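Local coordinates for protein glucose-6-phosphate isomerase (Chlamydia trachomatis D/UW-3/CX, PDB 6OTU) that catalyses the reversible isomerisation of glucose-6-phosphate to fructose-6-phosphate, at residues A[85-90]-A[104-109]; A[114-119]-A[297-302]; A[243-248]-A[262-267]; A[76-81]-A[484-489]. One frame throughout, in Å; residues are numbered along the deposited sequence.

Contact 1 (A[85-90]-A[104-109])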
loop_
_atom_site.group_PDB
_atom_site.type_symbol
_atom_site.label_atom_id
_atom_site.label_comp_id
_atom_site.label_asym_id
_atom_site.label_seq_id
_atom_site.Cartn_x
_atom_site.Cartn_y
_atom_site.Cartn_z
ATOM N N GLU A 85 1.013 -29.998 -11.006
ATOM C CA GLU A 85 0.736 -30.660 -12.275
ATOM C C GLU A 85 -0.759 -30.728 -12.526
ATOM O O GLU A 85 -1.243 -30.315 -13.587
ATOM C CB GLU A 85 1.315 -32.068 -12.284
ATOM C CG GLU A 85 2.792 -32.148 -12.452
ATOM C CD GLU A 85 3.240 -33.580 -12.639
ATOM O OE1 GLU A 85 2.754 -34.225 -13.601
ATOM O OE2 GLU A 85 4.057 -34.059 -11.814
ATOM N N CYS A 86 -1.502 -31.254 -11.548
ATOM C CA CYS A 86 -2.949 -31.391 -11.671
ATOM C C CYS A 86 -3.585 -30.067 -12.076
ATOM O O CYS A 86 -4.394 -30.016 -13.011
ATOM C CB CYS A 86 -3.536 -31.921 -10.352
ATOM S SG CYS A 86 -3.470 -33.767 -10.215
ATOM N N MET A 87 -3.189 -28.976 -11.408
ATOM C CA MET A 87 -3.687 -27.647 -11.759
ATOM C C MET A 87 -3.370 -27.315 -13.211
ATOM O O MET A 87 -4.264 -26.943 -13.991
ATOM C CB MET A 87 -3.073 -26.599 -10.825
ATOM C CG MET A 87 -3.678 -25.216 -10.957
ATOM S SD MET A 87 -2.783 -23.898 -10.074
ATOM C CE MET A 87 -1.441 -23.557 -11.231
ATOM N N GLN A 88 -2.095 -27.472 -13.601
ATOM C CA GLN A 88 -1.687 -27.089 -14.947
ATOM C C GLN A 88 -2.261 -28.018 -16.010
ATOM O O GLN A 88 -2.426 -27.604 -17.165
ATOM C CB GLN A 88 -0.161 -27.056 -15.050
ATOM C CG GLN A 88 0.508 -25.927 -14.257
ATOM C CD GLN A 88 1.978 -25.779 -14.616
ATOM O OE1 GLN A 88 2.361 -25.890 -15.785
ATOM N NE2 GLN A 88 2.807 -25.551 -13.611
ATOM N N GLN A 89 -2.550 -29.273 -15.661
ATOM C CA GLN A 89 -3.049 -30.215 -16.652
ATOM C C GLN A 89 -4.559 -30.104 -16.832
ATOM O O GLN A 89 -5.097 -30.655 -17.802
ATOM C CB GLN A 89 -2.669 -31.660 -16.272
ATOM C CG GLN A 89 -1.171 -31.997 -16.310
ATOM C CD GLN A 89 -0.620 -32.217 -17.726
ATOM O OE1 GLN A 89 -1.286 -32.806 -18.591
ATOM N NE2 GLN A 89 0.614 -31.760 -17.959
ATOM N N GLY A 90 -5.241 -29.415 -15.919
ATOM C CA GLY A 90 -6.652 -29.139 -16.040
ATOM C C GLY A 90 -7.572 -29.798 -15.026
ATOM O O GLY A 90 -8.792 -29.772 -15.231
ATOM N N ARG A 104 -14.566 -26.321 -10.662
ATOM C CA ARG A 104 -14.100 -26.147 -12.032
ATOM C C ARG A 104 -12.581 -26.153 -12.043
ATOM O O ARG A 104 -11.944 -26.066 -10.988
ATOM C CB ARG A 104 -14.654 -24.855 -12.649
ATOM C CG ARG A 104 -14.364 -23.603 -11.884
ATOM C CD ARG A 104 -15.481 -22.613 -12.149
ATOM N NE ARG A 104 -15.074 -21.231 -11.944
ATOM C CZ ARG A 104 -15.913 -20.198 -11.934
ATOM N NH1 ARG A 104 -17.215 -20.389 -12.123
ATOM N NH2 ARG A 104 -15.448 -18.972 -11.729
ATOM N N PRO A 105 -11.970 -26.292 -13.222
ATOM C CA PRO A 105 -10.505 -26.207 -13.315
ATOM C C PRO A 105 -9.992 -24.789 -13.106
ATOM O O PRO A 105 -10.741 -23.810 -13.052
ATOM C CB PRO A 105 -10.202 -26.684 -14.740
ATOM C CG PRO A 105 -11.486 -26.579 -15.472
ATOM C CD PRO A 105 -12.565 -26.803 -14.469
ATOM N N VAL A 106 -8.662 -24.707 -13.023
ATOM C CA VAL A 106 -7.891 -23.511 -12.693
ATOM C C VAL A 106 -6.773 -23.396 -13.725
ATOM O O VAL A 106 -5.746 -24.079 -13.625
ATOM C CB VAL A 106 -7.344 -23.616 -11.254
ATOM C CG1 VAL A 106 -6.432 -22.458 -10.905
ATOM C CG2 VAL A 106 -8.504 -23.743 -10.274
ATOM N N LEU A 107 -6.969 -22.553 -14.742
ATOM C CA LEU A 107 -6.210 -22.731 -15.976
ATOM C C LEU A 107 -5.569 -21.440 -16.488
ATOM O O LEU A 107 -5.391 -21.271 -17.699
ATOM C CB LEU A 107 -7.106 -23.358 -17.045
ATOM C CG LEU A 107 -7.184 -24.881 -16.904
ATOM C CD1 LEU A 107 -8.329 -25.451 -17.741
ATOM C CD2 LEU A 107 -5.843 -25.483 -17.324
ATOM N N HIS A 108 -5.164 -20.538 -15.588
ATOM C CA HIS A 108 -4.420 -19.366 -16.044
ATOM C C HIS A 108 -3.080 -19.748 -16.690
ATOM O O HIS A 108 -2.640 -19.061 -17.619
ATOM C CB HIS A 108 -4.219 -18.377 -14.894
ATOM C CG HIS A 108 -3.675 -18.998 -13.646
ATOM N ND1 HIS A 108 -4.455 -19.730 -12.776
ATOM C CD2 HIS A 108 -2.427 -18.990 -13.120
ATOM C CE1 HIS A 108 -3.709 -20.148 -11.769
ATOM N NE2 HIS A 108 -2.473 -19.721 -11.960
ATOM N N THR A 109 -2.444 -20.858 -16.268
ATOM C CA THR A 109 -1.209 -21.278 -16.942
ATOM C C THR A 109 -1.444 -21.616 -18.416
ATOM O O THR A 109 -0.552 -21.423 -19.254
ATOM C CB THR A 109 -0.558 -22.480 -16.234
ATOM O OG1 THR A 109 -1.476 -23.573 -16.141
ATOM C CG2 THR A 109 -0.064 -22.101 -14.838
HETATM O O HOH W 1 -7.202 -26.995 -13.213
#
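Met87 faces Val106 through CG and SD. Its CG lies anti to the backbone N (chi1 -171°), beside the carbonyl carbon, and rests 3.9 Å from Val106 CG1. Further out the chain bends at chi3. The methyl CE ends up 4.0 Å from His108 NE2, obliquely to the ring, and also touches Thr109 CG2. The sulfur stands 5.1 Å from the centre of the His108 ring in an oblique Met-aromatic contact. The carbonyl O of Met87 comes to 3.2 Å from Val106 O. Both are acceptors, so no bond joins them. A water fills the role instead: it accepts from Val106 N at 2.7 Å and can donate to Met87 O.

Gln88 crosses Thr109 at about a right angle. Its CG touches Thr109 OG1 at 3.6 Å by van der Waals contact. Its amide NE2 bonds to Asp301 O of helix 287-303.

Gly90 closes helix 80-89 in a Schellman motif, with a positive phi of 113° and two bonds back into the last turn, the one to Cys86 O being weak. The loop before helix 110-113 runs past this end, and helix 466-487 lies against Met87 and Thr109 through His478. Gly90 CA packs on Leu107 CD2, while Gly90 O lies 3.4 Å from Pro105 CB. Helix 122-148 also packs on Leu107. His108 stacks on Phe270, and its side chain is about 10 Å from the bound glucose-6-phosphate.

Contact 2 (A[114-119]-A[297-302])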
loop_
_atom_site.group_PDB
_atom_site.type_symbol
_atom_site.label_atom_id
_atom_site.label_comp_id
_atom_site.label_asym_id
_atom_site.label_seq_id
_atom_site.Cartn_x
_atom_site.Cartn_y
_atom_site.Cartn_z
ATOM N N TRP A 114 0.797 -21.980 -24.635
ATOM C CA TRP A 114 0.906 -22.209 -26.070
ATOM C C TRP A 114 2.139 -21.573 -26.693
ATOM O O TRP A 114 2.405 -21.848 -27.866
ATOM C CB TRP A 114 -0.332 -21.692 -26.796
ATOM C CG TRP A 114 -0.512 -20.207 -26.686
ATOM C CD1 TRP A 114 -1.187 -19.531 -25.699
ATOM C CD2 TRP A 114 -0.019 -19.209 -27.593
ATOM N NE1 TRP A 114 -1.125 -18.175 -25.931
ATOM C CE2 TRP A 114 -0.428 -17.949 -27.091
ATOM C CE3 TRP A 114 0.720 -19.254 -28.781
ATOM C CZ2 TRP A 114 -0.113 -16.744 -27.739
ATOM C CZ3 TRP A 114 1.036 -18.049 -29.426
ATOM C CH2 TRP A 114 0.614 -16.819 -28.901
ATOM N N VAL A 115 2.888 -20.731 -25.967
ATOM C CA VAL A 115 4.082 -20.148 -26.572
ATOM C C VAL A 115 5.291 -21.064 -26.483
ATOM O O VAL A 115 6.335 -20.747 -27.067
ATOM C CB VAL A 115 4.487 -18.788 -25.975
ATOM C CG1 VAL A 115 3.317 -17.849 -25.980
ATOM C CG2 VAL A 115 5.056 -18.974 -24.587
ATOM N N ARG A 116 5.191 -22.184 -25.771
ATOM C CA ARG A 116 6.226 -23.209 -25.792
ATOM C C ARG A 116 5.554 -24.566 -25.899
ATOM O O ARG A 116 4.542 -24.813 -25.241
ATOM C CB ARG A 116 7.129 -23.153 -24.545
ATOM C CG ARG A 116 6.398 -23.008 -23.218
ATOM C CD ARG A 116 7.358 -22.538 -22.122
ATOM N NE ARG A 116 8.340 -23.559 -21.753
ATOM C CZ ARG A 116 9.562 -23.303 -21.295
ATOM N NH1 ARG A 116 10.376 -24.303 -20.980
ATOM N NH2 ARG A 116 9.976 -22.050 -21.155
ATOM N N ASP A 117 6.119 -25.431 -26.737
ATOM C CA ASP A 117 5.538 -26.747 -26.983
ATOM C C ASP A 117 5.170 -27.443 -25.682
ATOM O O ASP A 117 5.930 -27.425 -24.708
ATOM C CB ASP A 117 6.519 -27.613 -27.769
ATOM C CG ASP A 117 6.677 -27.152 -29.191
ATOM O OD1 ASP A 117 5.742 -26.509 -29.712
ATOM O OD2 ASP A 117 7.738 -27.422 -29.787
ATOM N N GLN A 118 3.993 -28.060 -25.671
ATOM C CA GLN A 118 3.499 -28.672 -24.451
ATOM C C GLN A 118 2.496 -29.761 -24.797
ATOM O O GLN A 118 1.905 -29.765 -25.879
ATOM C CB GLN A 118 2.863 -27.630 -23.534
ATOM C CG GLN A 118 3.342 -27.718 -22.110
ATOM C CD GLN A 118 3.033 -26.461 -21.335
ATOM O OE1 GLN A 118 3.369 -25.352 -21.766
ATOM N NE2 GLN A 118 2.385 -26.621 -20.189
ATOM N N ASP A 119 2.317 -30.686 -23.859
ATOM C CA ASP A 119 1.375 -31.792 -24.008
ATOM C C ASP A 119 0.220 -31.535 -23.041
ATOM O O ASP A 119 0.178 -32.056 -21.925
ATOM C CB ASP A 119 2.061 -33.156 -23.759
ATOM N N ALA A 297 6.249 -15.736 -18.360
ATOM C CA ALA A 297 5.360 -16.499 -17.492
ATOM C C ALA A 297 5.420 -18.000 -17.801
ATOM O O ALA A 297 5.581 -18.828 -16.893
ATOM C CB ALA A 297 3.939 -15.958 -17.627
ATOM N N ALA A 298 5.312 -18.377 -19.075
ATOM C CA ALA A 298 5.336 -19.804 -19.407
ATOM C C ALA A 298 6.626 -20.478 -18.941
ATOM O O ALA A 298 6.613 -21.653 -18.550
ATOM C CB ALA A 298 5.157 -19.994 -20.907
ATOM N N ALA A 299 7.742 -19.749 -18.959
ATOM C CA ALA A 299 9.004 -20.333 -18.521
ATOM C C ALA A 299 8.975 -20.665 -17.030
ATOM O O ALA A 299 9.568 -21.662 -16.606
ATOM C CB ALA A 299 10.158 -19.389 -18.856
ATOM N N ILE A 300 8.297 -19.840 -16.220
ATOM C CA ILE A 300 8.192 -20.129 -14.789
ATOM C C ILE A 300 7.179 -21.247 -14.536
ATOM O O ILE A 300 7.406 -22.115 -13.679
ATOM C CB ILE A 300 7.853 -18.850 -13.982
ATOM C CG1 ILE A 300 9.065 -17.900 -13.889
ATOM C CG2 ILE A 300 7.397 -19.193 -12.571
ATOM C CD1 ILE A 300 10.319 -18.516 -13.268
ATOM N N ASP A 301 6.053 -21.247 -15.266
ATOM C CA ASP A 301 5.142 -22.391 -15.232
ATOM C C ASP A 301 5.901 -23.705 -15.383
ATOM O O ASP A 301 5.666 -24.659 -14.636
ATOM C CB ASP A 301 4.089 -22.283 -16.336
ATOM C CG ASP A 301 3.193 -21.056 -16.194
ATOM O OD1 ASP A 301 3.208 -20.410 -15.120
ATOM O OD2 ASP A 301 2.494 -20.731 -17.178
ATOM N N ALA A 302 6.807 -23.782 -16.362
ATOM C CA ALA A 302 7.548 -25.024 -16.540
ATOM C C ALA A 302 8.517 -25.255 -15.384
ATOM O O ALA A 302 8.673 -26.386 -14.910
ATOM C CB ALA A 302 8.285 -25.010 -17.878
#
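The carbonyl O of Ala298 accepts the helical bond from Ala302 N at 3.1 Å, and Arg116 CD lies beside it at 3.8 Å. No hydrogen bond crosses between the two segments. Arg116 instead lays its chain, from CG outward, along Ala298, Ala299 and Ala302 of helix 287-303. Its CG sits between the backbone N and the carbonyl carbon (chi1 46°). The chain then bends at chi3 (-69°). Arg116 CD touches Ala298 CB at 3.6 Å. At the end of the chain, NH2 comes to 3.3 Å from Ala299 CA and also meets Ala299 CB. Ala302 CB lies over one face of the guanidinium, 3.6 Å above its plane and offset toward the rim. Val115 adds an apolar touch, CG2 to Ala298 CB at 3.8 Å.

The contact joins the loop between helices 110-113 and 122-148 to one side of helix 287-303, which meets it with alanine methyls. Nearby, Asp301 pairs with Arg112 of helix 110-113 in a salt bridge and with His478 of helix 466-487 in a hydrogen bond. Across 114-119 and 297-302 the chemistry is van der Waals. No polar bond between the segments holds the exposed Arg116: both its CG-CD part and its flat guanidinium rest on alanine carbons.

Contact 3 (A[243-248]-A[262-267])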
loop_
_atom_site.group_PDB
_atom_site.type_symbol
_atom_site.label_atom_id
_atom_site.label_comp_id
_atom_site.label_asym_id
_atom_site.label_seq_id
_atom_site.Cartn_x
_atom_site.Cartn_y
_atom_site.Cartn_z
ATOM N N VAL A 243 -13.803 -7.099 -23.036
ATOM C CA VAL A 243 -13.037 -8.273 -22.648
ATOM C C VAL A 243 -13.861 -8.940 -21.559
ATOM O O VAL A 243 -14.052 -8.361 -20.486
ATOM C CB VAL A 243 -11.630 -7.917 -22.146
ATOM C CG1 VAL A 243 -10.844 -9.165 -21.754
ATOM C CG2 VAL A 243 -10.875 -7.136 -23.210
ATOM N N THR A 244 -14.386 -10.130 -21.841
ATOM C CA THR A 244 -15.311 -10.787 -20.928
ATOM C C THR A 244 -15.288 -12.290 -21.163
ATOM O O THR A 244 -14.751 -12.778 -22.164
ATOM C CB THR A 244 -16.749 -10.260 -21.089
ATOM O OG1 THR A 244 -17.578 -10.894 -20.119
ATOM C CG2 THR A 244 -17.310 -10.598 -22.467
ATOM N N SER A 245 -15.883 -13.017 -20.213
ATOM C CA SER A 245 -16.076 -14.455 -20.343
ATOM C C SER A 245 -16.929 -14.781 -21.567
ATOM O O SER A 245 -17.843 -14.037 -21.930
ATOM C CB SER A 245 -16.745 -15.007 -19.081
ATOM O OG SER A 245 -16.344 -16.347 -18.850
ATOM N N GLN A 246 -16.630 -15.909 -22.209
ATOM C CA GLN A 246 -17.417 -16.306 -23.369
ATOM C C GLN A 246 -18.854 -16.607 -22.957
ATOM O O GLN A 246 -19.101 -17.254 -21.937
ATOM C CB GLN A 246 -16.795 -17.523 -24.048
ATOM C CG GLN A 246 -17.294 -17.752 -25.465
ATOM C CD GLN A 246 -16.222 -18.341 -26.366
ATOM O OE1 GLN A 246 -15.316 -19.031 -25.900
ATOM N NE2 GLN A 246 -16.319 -18.065 -27.664
ATOM N N GLY A 247 -19.809 -16.127 -23.750
ATOM C CA GLY A 247 -21.215 -16.303 -23.422
ATOM C C GLY A 247 -21.733 -15.407 -22.313
ATOM O O GLY A 247 -22.906 -15.526 -21.940
ATOM N N SER A 248 -20.890 -14.529 -21.769
ATOM C CA SER A 248 -21.292 -13.528 -20.799
ATOM C C SER A 248 -22.330 -12.562 -21.377
ATOM O O SER A 248 -22.458 -12.423 -22.595
ATOM C CB SER A 248 -20.045 -12.766 -20.330
ATOM O OG SER A 248 -20.340 -11.421 -20.032
ATOM N N LEU A 262 -11.902 -14.276 -22.137
ATOM C CA LEU A 262 -11.310 -15.252 -21.239
ATOM C C LEU A 262 -12.383 -16.316 -20.987
ATOM O O LEU A 262 -13.395 -16.365 -21.682
ATOM C CB LEU A 262 -10.798 -14.575 -19.963
ATOM C CG LEU A 262 -11.810 -13.929 -19.009
ATOM C CD1 LEU A 262 -11.228 -13.902 -17.595
ATOM C CD2 LEU A 262 -12.218 -12.507 -19.455
ATOM N N TRP A 263 -12.168 -17.180 -19.999
ATOM C CA TRP A 263 -13.090 -18.283 -19.728
ATOM C C TRP A 263 -13.253 -18.447 -18.220
ATOM O O TRP A 263 -12.569 -17.795 -17.426
ATOM C CB TRP A 263 -12.604 -19.575 -20.419
ATOM C CG TRP A 263 -12.445 -19.317 -21.889
ATOM C CD1 TRP A 263 -13.398 -19.475 -22.856
ATOM C CD2 TRP A 263 -11.302 -18.753 -22.543
ATOM N NE1 TRP A 263 -12.906 -19.067 -24.072
ATOM C CE2 TRP A 263 -11.623 -18.622 -23.906
ATOM C CE3 TRP A 263 -10.036 -18.348 -22.106
ATOM C CZ2 TRP A 263 -10.722 -18.114 -24.836
ATOM C CZ3 TRP A 263 -9.145 -17.836 -23.034
ATOM C CH2 TRP A 263 -9.490 -17.726 -24.380
ATOM N N ASP A 264 -14.175 -19.335 -17.830
ATOM C CA ASP A 264 -14.570 -19.457 -16.424
ATOM C C ASP A 264 -13.441 -19.966 -15.535
ATOM O O ASP A 264 -13.369 -19.596 -14.356
ATOM C CB ASP A 264 -15.786 -20.371 -16.297
ATOM C CG ASP A 264 -17.085 -19.611 -16.450
ATOM O OD1 ASP A 264 -17.015 -18.371 -16.594
ATOM O OD2 ASP A 264 -18.165 -20.237 -16.440
ATOM N N SER A 265 -12.556 -20.798 -16.076
ATOM C CA SER A 265 -11.430 -21.355 -15.345
ATOM C C SER A 265 -10.235 -20.405 -15.255
ATOM O O SER A 265 -9.157 -20.840 -14.826
ATOM C CB SER A 265 -10.987 -22.635 -16.022
ATOM O OG SER A 265 -10.649 -22.327 -17.351
ATOM N N ILE A 266 -10.389 -19.158 -15.696
ATOM C CA ILE A 266 -9.351 -18.139 -15.617
ATOM C C ILE A 266 -9.740 -17.217 -14.466
ATOM O O ILE A 266 -10.610 -16.354 -14.624
ATOM C CB ILE A 266 -9.202 -17.355 -16.927
ATOM C CG1 ILE A 266 -8.996 -18.277 -18.137
ATOM C CG2 ILE A 266 -8.066 -16.319 -16.812
ATOM C CD1 ILE A 266 -7.878 -19.329 -17.968
ATOM N N GLY A 267 -9.114 -17.400 -13.304
ATOM C CA GLY A 267 -9.424 -16.545 -12.163
ATOM C C GLY A 267 -9.001 -15.103 -12.410
ATOM O O GLY A 267 -7.943 -14.831 -12.988
#
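A parallel bridge at the edge of the five-stranded sheet joins Ser245, at the end of strand 240-245, to Leu262, at the end of strand 258-262. This sheet belongs to the SIS-type fold of the phosphoglucose isomerase family. Leu262 N donates to Thr244 O at 3.2 Å. Gln246 N returns a weak bond to Leu262 O, which also receives a CA-H contact from Ser245. Leu262 CD2 lies against the Thr244 carbonyl carbon at 3.5 Å and reaches Val243 CG1 at 4.3 Å.

Beyond the bridge the strands give way to turns, and side chains take over. Ser245 OG donates to Asp264 OD1 at 3.1 Å, meeting the carboxylate from above its plane. Gln246 and Trp263 lie side by side and point the same way. Gln246 CG is anti to the backbone N (chi1 -163°), and the chain bends at chi2. Its OE1 takes the indole N-H of Trp263 NE1 at 3.0 Å. The oxygen is close to the ring plane, at the edge, while the amide and ring planes are 54° apart. Helix 122-148 packs on Trp263.

A type II turn follows at Ser245 to Ser248, and a type I turn spans Trp263 to Ile266. Lys211, a residue of the glucose-6-phosphate pocket, bonds through NZ to the carbonyl oxygens of Asp264 and Ile266. The Leu262 side chain is about 7 Å from the bound sugar phosphate. The single bridge and two side-chain bonds are consistent with a defined path for the chain toward the pocket residues Gly268 and Arg269.

Contact 4 (A[76-81]-A[484-489]); sequences EERELI and GFCWGI
Leu80 pushes CD2 against the backbone of helix 466-487, 3.5 Å from Cys486 N. The same methyl touches Phe485 CB at 3.6 Å and Cys486 CB at 3.9 Å, so it sits over the junction of the two residues. Arg78 works beside it. Its chain bends at chi2 and chi3, and NH2 donates to Phe485 O at 2.9 Å. The bond is nearly straight, 169° at the hydrogen, with the oxygen in the guanidinium plane at its edge. Arg78 NE lies 2.9 Å from Cys486 O. Both carbonyls are in the last turn of the helix, where a cationic group would suit the negative end of the helix dipole, although the like charge of Arg363 is also close. Gly488, the first residue past that turn, has positive phi and brings CA to 3.6 Å from Arg78 NH2. The remaining nitrogen, NH1, bonds to Lys12 O near the N-terminus.

Arg78 and Leu80 flank Glu79, which ends helix 65-77 in a Schellman motif and is also the N-cap of helix 80-89. The joint between these helices thus rests on the C-terminal end of helix 466-487, and helix 313-327 also packs on Leu80.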
loop_
_atom_site.group_PDB
_atom_site.type_symbol
_atom_site.label_atom_id
_atom_site.label_comp_id
_atom_site.label_asym_id
_atom_site.label_seq_id
_atom_site.Cartn_x
_atom_site.Cartn_y
_atom_site.Cartn_z
ATOM N N GLU A 76 6.790 -32.879 -0.035
ATOM C CA GLU A 76 6.537 -34.241 -0.481
ATOM C C GLU A 76 5.300 -34.825 0.186
ATOM O O GLU A 76 4.412 -35.343 -0.494
ATOM C CB GLU A 76 7.753 -35.109 -0.189
ATOM C CG GLU A 76 9.001 -34.598 -0.843
ATOM C CD GLU A 76 10.160 -35.528 -0.614
ATOM O OE1 GLU A 76 9.923 -36.640 -0.098
ATOM O OE2 GLU A 76 11.302 -35.149 -0.928
ATOM N N GLU A 77 5.225 -34.734 1.518
ATOM C CA GLU A 77 4.093 -35.300 2.247
ATOM C C GLU A 77 2.775 -34.655 1.829
ATOM O O GLU A 77 1.738 -35.322 1.796
ATOM C CB GLU A 77 4.320 -35.144 3.752
ATOM C CG GLU A 77 5.462 -35.981 4.277
ATOM C CD GLU A 77 6.036 -35.454 5.582
ATOM O OE1 GLU A 77 5.278 -35.256 6.548
ATOM O OE2 GLU A 77 7.261 -35.252 5.642
ATOM N N ARG A 78 2.791 -33.361 1.513
ATOM C CA ARG A 78 1.610 -32.665 1.018
ATOM C C ARG A 78 1.486 -32.707 -0.504
ATOM O O ARG A 78 0.530 -32.148 -1.043
ATOM C CB ARG A 78 1.606 -31.201 1.502
ATOM C CG ARG A 78 1.470 -31.044 3.024
ATOM C CD ARG A 78 0.032 -31.264 3.498
ATOM N NE ARG A 78 -0.912 -30.648 2.577
ATOM C CZ ARG A 78 -2.127 -31.114 2.315
ATOM N NH1 ARG A 78 -2.567 -32.202 2.922
ATOM N NH2 ARG A 78 -2.901 -30.487 1.447
ATOM N N GLU A 79 2.432 -33.328 -1.207
ATOM C CA GLU A 79 2.314 -33.582 -2.648
ATOM C C GLU A 79 2.079 -32.292 -3.435
ATOM O O GLU A 79 1.188 -32.201 -4.282
ATOM C CB GLU A 79 1.215 -34.605 -2.921
ATOM C CG GLU A 79 1.381 -35.893 -2.129
ATOM C CD GLU A 79 0.784 -37.102 -2.841
ATOM O OE1 GLU A 79 1.442 -37.638 -3.763
ATOM O OE2 GLU A 79 -0.342 -37.515 -2.483
ATOM N N LEU A 80 2.916 -31.293 -3.155
ATOM C CA LEU A 80 2.763 -29.984 -3.781
ATOM C C LEU A 80 3.040 -30.041 -5.283
ATOM O O LEU A 80 2.338 -29.403 -6.072
ATOM C CB LEU A 80 3.688 -28.973 -3.091
ATOM C CG LEU A 80 3.447 -28.755 -1.587
ATOM C CD1 LEU A 80 4.180 -27.525 -1.082
ATOM C CD2 LEU A 80 1.971 -28.651 -1.262
ATOM N N ILE A 81 4.062 -30.787 -5.699
ATOM C CA ILE A 81 4.365 -30.890 -7.126
ATOM C C ILE A 81 3.231 -31.593 -7.879
ATOM O O ILE A 81 2.861 -31.189 -8.991
ATOM C CB ILE A 81 5.717 -31.609 -7.338
ATOM C CG1 ILE A 81 6.877 -30.752 -6.799
ATOM C CG2 ILE A 81 5.907 -31.979 -8.817
ATOM C CD1 ILE A 81 7.119 -29.447 -7.555
ATOM N N GLY A 484 -1.318 -22.466 -0.822
ATOM C CA GLY A 484 -2.655 -23.029 -0.710
ATOM C C GLY A 484 -2.659 -24.550 -0.759
ATOM O O GLY A 484 -3.386 -25.196 0.003
ATOM N N PHE A 485 -1.856 -25.144 -1.665
ATOM C CA PHE A 485 -1.765 -26.605 -1.755
ATOM C C PHE A 485 -1.238 -27.199 -0.461
ATOM O O PHE A 485 -1.661 -28.287 -0.042
ATOM C CB PHE A 485 -0.845 -27.029 -2.906
ATOM C CG PHE A 485 -1.359 -26.681 -4.269
ATOM C CD1 PHE A 485 -2.716 -26.653 -4.528
ATOM C CD2 PHE A 485 -0.475 -26.401 -5.302
ATOM C CE1 PHE A 485 -3.187 -26.343 -5.785
ATOM C CE2 PHE A 485 -0.939 -26.085 -6.564
ATOM C CZ PHE A 485 -2.301 -26.057 -6.809
ATOM N N CYS A 486 -0.310 -26.491 0.179
ATOM C CA CYS A 486 0.274 -26.963 1.424
ATOM C C CYS A 486 -0.738 -26.856 2.570
ATOM O O CYS A 486 -0.971 -27.834 3.294
ATOM C CB CYS A 486 1.543 -26.168 1.723
ATOM S SG CYS A 486 2.448 -26.734 3.158
ATOM N N TRP A 487 -1.361 -25.680 2.729
ATOM C CA TRP A 487 -2.439 -25.510 3.704
ATOM C C TRP A 487 -3.636 -26.422 3.432
ATOM O O TRP A 487 -4.376 -26.756 4.366
ATOM C CB TRP A 487 -2.886 -24.049 3.723
ATOM C CG TRP A 487 -1.854 -23.171 4.343
ATOM C CD1 TRP A 487 -1.033 -23.498 5.385
ATOM C CD2 TRP A 487 -1.493 -21.845 3.949
ATOM N NE1 TRP A 487 -0.197 -22.456 5.675
ATOM C CE2 TRP A 487 -0.453 -21.425 4.812
ATOM C CE3 TRP A 487 -1.959 -20.961 2.965
ATOM C CZ2 TRP A 487 0.132 -20.160 4.722
ATOM C CZ3 TRP A 487 -1.378 -19.713 2.869
ATOM C CH2 TRP A 487 -0.339 -19.320 3.744
ATOM N N GLY A 488 -3.845 -26.839 2.182
ATOM C CA GLY A 488 -5.014 -27.634 1.853
ATOM C C GLY A 488 -6.303 -26.845 1.737
ATOM O O GLY A 488 -7.377 -27.390 1.992
ATOM N N ILE A 489 -6.224 -25.577 1.355
ATOM C CA ILE A 489 -7.387 -24.729 1.205
ATOM C C ILE A 489 -7.676 -24.565 -0.281
ATOM O O ILE A 489 -6.895 -24.974 -1.134
ATOM C CB ILE A 489 -7.179 -23.352 1.889
ATOM C CG1 ILE A 489 -5.992 -22.637 1.230
ATOM C CG2 ILE A 489 -6.946 -23.533 3.365
ATOM C CD1 ILE A 489 -5.774 -21.196 1.672
#

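Overall arrangement
Contacts 1 and 4 are buried and share helix 80-89: contact 4 holds its start, contact 1 its end. They meet where Met87 SD packs on Phe485. Contacts 2 and 3 are only partly buried. Contact 2 is van der Waals packing of an arginine on alanines, with no hydrogen bond across it, whereas contact 3 is a sheet edge with backbone and side-chain hydrogen bonds. Contact 4 mixes a methyl in the interior with a cation at a helix end, and contact 1 uses a bridging water. Contact 1 touches all three others; its Leu107 N probably bonds to Ser265 O of contact 3. Contacts 3 and 4 are furthest apart, with centres about 28 Å from each other.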